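Local coordinates for protein 11R-lipoxygenase (Gersemia fruticosa, PDB 3VF1) that probably catalyses the insertion of molecular oxygen into polyunsaturated fatty acids at a non-heme iron centre, as a calcium-dependent lipoxygenase, at residues Lys610-Met613 / Ala614-Asn618; Asp371-Met374 / Ala375-Leu379. One frame throughout, in Å; residues are numbered along the deposited sequence.

Interaction 1: Lys610-Met613 / Ala614-Asn618; sequences KVIM and ASLAN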
loop_
_atom_site.group_PDB
_atom_site.type_symbol
_atom_site.label_atom_id
_atom_site.label_comp_id
_atom_site.label_asym_id
_atom_site.label_seq_id
_atom_site.Cartn_x
_atom_site.Cartn_y
_atom_site.Cartn_z
ATOM N N LYS A 610 -29.221 23.053 9.337
ATOM C CA LYS A 610 -29.605 22.032 10.311
ATOM C C LYS A 610 -29.980 20.704 9.655
ATOM O O LYS A 610 -29.720 19.636 10.211
ATOM C CB LYS A 610 -30.760 22.528 11.187
ATOM C CG LYS A 610 -30.358 23.579 12.211
ATOM C CD LYS A 610 -29.421 23.010 13.268
ATOM C CE LYS A 610 -29.060 24.058 14.311
ATOM N NZ LYS A 610 -28.137 23.529 15.356
ATOM N N VAL A 611 -30.594 20.767 8.479
ATOM C CA VAL A 611 -30.945 19.553 7.751
ATOM C C VAL A 611 -29.683 18.785 7.395
ATOM O O VAL A 611 -29.627 17.561 7.520
ATOM C CB VAL A 611 -31.713 19.867 6.454
ATOM C CG1 VAL A 611 -31.817 18.623 5.577
ATOM C CG2 VAL A 611 -33.093 20.418 6.773
ATOM N N ILE A 612 -28.669 19.520 6.950
ATOM C CA ILE A 612 -27.394 18.925 6.573
ATOM C C ILE A 612 -26.708 18.285 7.777
ATOM O O ILE A 612 -26.142 17.199 7.665
ATOM C CB ILE A 612 -26.469 19.972 5.923
ATOM C CG1 ILE A 612 -26.932 20.246 4.489
ATOM C CG2 ILE A 612 -25.026 19.492 5.922
ATOM C CD1 ILE A 612 -26.227 21.403 3.812
ATOM N N MET A 613 -26.766 18.952 8.926
ATOM C CA MET A 613 -26.160 18.421 10.144
ATOM C C MET A 613 -26.825 17.116 10.574
ATOM O O MET A 613 -26.223 16.312 11.286
ATOM C CB MET A 613 -26.254 19.436 11.286
ATOM C CG MET A 613 -25.551 20.757 11.017
ATOM S SD MET A 613 -23.940 20.559 10.235
ATOM C CE MET A 613 -23.075 19.611 11.483
ATOM N N ALA A 614 -28.066 16.909 10.142
ATOM C CA ALA A 614 -28.808 15.707 10.512
ATOM C C ALA A 614 -28.405 14.519 9.644
ATOM O O ALA A 614 -28.576 13.365 10.044
ATOM C CB ALA A 614 -30.304 15.956 10.408
ATOM N N SER A 615 -27.875 14.805 8.458
ATOM C CA SER A 615 -27.405 13.757 7.557
ATOM C C SER A 615 -25.972 13.354 7.886
ATOM O O SER A 615 -25.642 12.169 7.910
ATOM C CB SER A 615 -27.490 14.219 6.103
ATOM O OG SER A 615 -28.825 14.182 5.635
ATOM N N LEU A 616 -25.126 14.344 8.139
ATOM C CA LEU A 616 -23.720 14.085 8.419
ATOM C C LEU A 616 -23.557 13.263 9.693
ATOM O O LEU A 616 -24.448 13.222 10.541
ATOM C CB LEU A 616 -22.943 15.399 8.530
ATOM C CG LEU A 616 -22.884 16.240 7.252
ATOM C CD1 LEU A 616 -22.072 17.506 7.479
ATOM C CD2 LEU A 616 -22.311 15.434 6.095
ATOM N N ALA A 617 -22.408 12.606 9.810
ATOM C CA ALA A 617 -22.115 11.743 10.947
ATOM C C ALA A 617 -22.368 12.460 12.268
ATOM O O ALA A 617 -22.195 13.674 12.370
ATOM C CB ALA A 617 -20.671 11.270 10.878
ATOM N N ASN A 618 -22.786 11.703 13.276
ATOM C CA ASN A 618 -22.951 12.254 14.615
ATOM C C ASN A 618 -21.591 12.354 15.297
ATOM O O ASN A 618 -20.568 12.047 14.693
ATOM C CB ASN A 618 -23.930 11.409 15.439
ATOM C CG ASN A 618 -23.452 9.985 15.644
ATOM O OD1 ASN A 618 -22.263 9.735 15.826
ATOM N ND2 ASN A 618 -24.385 9.042 15.617
HETATM O O HOH W 1 -31.227 15.704 6.998
HETATM O O HOH W 2 -24.094 15.945 12.987
#
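The carbonyl of I612 receives two backbone donors, S615 N in the last turn of helix 609-615 and L616 N just beyond it. L616 N, 3.1 Å from I612 O, comes in almost head-on with an N-H...O angle of 167°, whereas S615 N reaches the same oxygen from above the carbonyl plane. At the two preceding carbonyls the bonding is looser. A614 N makes its better bond to V611 O, at 3.1 Å, and a weak one to K610 O; S615 N adds another weak bond to V611 O. One water donates to V611 O at 2.5 Å and also pairs with S615 OG, and a second donates to both M613 O, at 2.7 Å, and A617 O, 3.0 Å away. Outside the two segments, R597 NE bonds to L616 O, the ammonium of K610 to D227 O, and N618 OD1 caps the next helix at Q621 N. Small A614 suits its partly exposed place, and the short S615 side chain can join its water. On the buried side I612 and L616 run side by side: CG2 of I612, anti to the backbone N (CG1 at chi1 -76°), meets L616 CD1 at 3.9 Å. The mixture of three- and four-residue spacings implies a helix losing its regular bonding, with waters joining in at V611 O and M613 O.

Interaction 2: Asp371-Met374 / Ala375-Leu379; sequences DWIM and AKLWL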
loop_
_atom_site.group_PDB
_atom_site.type_symbol
_atom_site.label_atom_id
_atom_site.label_comp_id
_atom_site.label_asym_id
_atom_site.label_seq_id
_atom_site.Cartn_x
_atom_site.Cartn_y
_atom_site.Cartn_z
ATOM N N ASP A 371 -28.829 23.626 -1.252
ATOM C CA ASP A 371 -29.111 22.419 -2.026
ATOM C C ASP A 371 -27.853 21.940 -2.736
ATOM O O ASP A 371 -27.541 20.754 -2.727
ATOM C CB ASP A 371 -30.218 22.673 -3.056
ATOM C CG ASP A 371 -31.604 22.353 -2.522
ATOM O OD1 ASP A 371 -31.734 22.090 -1.309
ATOM O OD2 ASP A 371 -32.568 22.367 -3.317
ATOM N N TRP A 372 -27.135 22.873 -3.351
ATOM C CA TRP A 372 -25.916 22.541 -4.074
ATOM C C TRP A 372 -24.872 21.937 -3.139
ATOM O O TRP A 372 -24.182 20.984 -3.499
ATOM C CB TRP A 372 -25.346 23.781 -4.763
ATOM C CG TRP A 372 -24.065 23.513 -5.491
ATOM C CD1 TRP A 372 -22.866 24.133 -5.295
ATOM C CD2 TRP A 372 -23.853 22.542 -6.524
ATOM N NE1 TRP A 372 -21.922 23.613 -6.147
ATOM C CE2 TRP A 372 -22.502 22.634 -6.910
ATOM C CE3 TRP A 372 -24.674 21.606 -7.159
ATOM C CZ2 TRP A 372 -21.953 21.826 -7.904
ATOM C CZ3 TRP A 372 -24.127 20.805 -8.146
ATOM C CH2 TRP A 372 -22.780 20.919 -8.508
ATOM N N ILE A 373 -24.757 22.496 -1.938
ATOM C CA ILE A 373 -23.830 21.971 -0.944
ATOM C C ILE A 373 -24.228 20.552 -0.550
ATOM O O ILE A 373 -23.377 19.674 -0.422
ATOM C CB ILE A 373 -23.773 22.871 0.308
ATOM C CG1 ILE A 373 -22.959 24.129 0.003
ATOM C CG2 ILE A 373 -23.156 22.125 1.483
ATOM C CD1 ILE A 373 -22.980 25.166 1.110
ATOM N N MET A 374 -25.525 20.330 -0.366
ATOM C CA MET A 374 -26.025 19.004 -0.027
ATOM C C MET A 374 -25.662 18.010 -1.127
ATOM O O MET A 374 -25.154 16.921 -0.853
ATOM C CB MET A 374 -27.544 19.040 0.170
ATOM C CG MET A 374 -28.182 17.669 0.381
ATOM S SD MET A 374 -27.721 16.887 1.944
ATOM C CE MET A 374 -28.800 17.746 3.090
ATOM N N ALA A 375 -25.917 18.394 -2.372
ATOM C CA ALA A 375 -25.649 17.524 -3.510
ATOM C C ALA A 375 -24.179 17.120 -3.550
ATOM O O ALA A 375 -23.851 15.961 -3.802
ATOM C CB ALA A 375 -26.043 18.213 -4.807
ATOM N N LYS A 376 -23.294 18.080 -3.296
ATOM C CA LYS A 376 -21.860 17.824 -3.320
ATOM C C LYS A 376 -21.442 16.854 -2.218
ATOM O O LYS A 376 -20.593 15.991 -2.435
ATOM C CB LYS A 376 -21.079 19.134 -3.196
ATOM C CG LYS A 376 -21.146 20.006 -4.444
ATOM C CD LYS A 376 -20.204 21.197 -4.360
ATOM C CE LYS A 376 -20.577 22.143 -3.229
ATOM N NZ LYS A 376 -19.682 23.332 -3.186
ATOM N N LEU A 377 -22.037 16.995 -1.039
ATOM C CA LEU A 377 -21.706 16.131 0.088
ATOM C C LEU A 377 -22.017 14.674 -0.226
ATOM O O LEU A 377 -21.262 13.780 0.149
ATOM C CB LEU A 377 -22.460 16.571 1.345
ATOM C CG LEU A 377 -21.993 17.897 1.955
ATOM C CD1 LEU A 377 -22.979 18.391 3.004
ATOM C CD2 LEU A 377 -20.606 17.747 2.559
ATOM N N TRP A 378 -23.126 14.439 -0.920
ATOM C CA TRP A 378 -23.536 13.080 -1.264
ATOM C C TRP A 378 -22.644 12.469 -2.341
ATOM O O TRP A 378 -22.467 11.253 -2.388
ATOM C CB TRP A 378 -24.998 13.058 -1.712
ATOM C CG TRP A 378 -25.971 13.051 -0.565
ATOM C CD1 TRP A 378 -26.592 14.131 -0.005
ATOM C CD2 TRP A 378 -26.426 11.904 0.164
ATOM N NE1 TRP A 378 -27.406 13.726 1.024
ATOM C CE2 TRP A 378 -27.322 12.366 1.150
ATOM C CE3 TRP A 378 -26.163 10.535 0.080
ATOM C CZ2 TRP A 378 -27.955 11.505 2.042
ATOM C CZ3 TRP A 378 -26.794 9.681 0.967
ATOM C CH2 TRP A 378 -27.680 10.169 1.933
ATOM N N LEU A 379 -22.080 13.311 -3.200
ATOM C CA LEU A 379 -21.152 12.842 -4.225
ATOM C C LEU A 379 -19.837 12.404 -3.583
ATOM O O LEU A 379 -19.270 11.375 -3.948
ATOM C CB LEU A 379 -20.894 13.941 -5.259
ATOM C CG LEU A 379 -19.971 13.569 -6.420
ATOM C CD1 LEU A 379 -20.569 12.451 -7.261
ATOM C CD2 LEU A 379 -19.685 14.790 -7.283
#
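W372 and K376, one helical turn apart, cross at about a right angle, the lysine chain lying over one face of the indole. From CB, 3.6 Å from W372 O, the lysine passes to CG, 4.1 Å from the five-membered ring centroid, a CH-pi contact near the ring normal. CD follows at 3.5 Å from W372 NE1; the bend there (chi3 -63°) keeps CE beside NE1 too. NZ ends in a salt bridge to D254 OD1, which W372 NE1 also binds, so a long aliphatic chain with a charged end suits this buried place. An alanine in place of W372 would probably leave the lysine methylenes without their aromatic floor and take from D254 the indole N-H that shares its OD1 with the lysine. On another side M374 SD sits at the edge of the W378 indole, 3.3 Å from W378 NE1, a Met-aromatic contact. Branched I373 CG2 packs on L377 CD1, and W378 N bonds to M374 O, one of four regular backbone bonds. Pairing of residues four apart is the i to i+4 pattern of an alpha helix, here helix 369-410, which farther on supplies the iron ligands H392 and H397.

Interactions 1 and 2 belong to different helices, 609-615 and 369-410, that pack against each other, with the centres of the two contacts about 12 Å apart. I612 is the main bridge: its CG1 meets M374 CE at 3.4 Å and its CG2 meets L377 CD1 at 3.7 Å, while V611 CG1 also touches M374 CE. Interaction 2 is buried, with aromatic and sulfur contacts laid over regular backbone bonding. Interaction 1 is partly buried and two waters take part in its bonding, consistent with a helix that is ending. The apolar faces of both helices meet; polar demands are settled by D254 and the backbone N-H groups of G605 and S607 in interaction 2, and by water and loop residues in interaction 1.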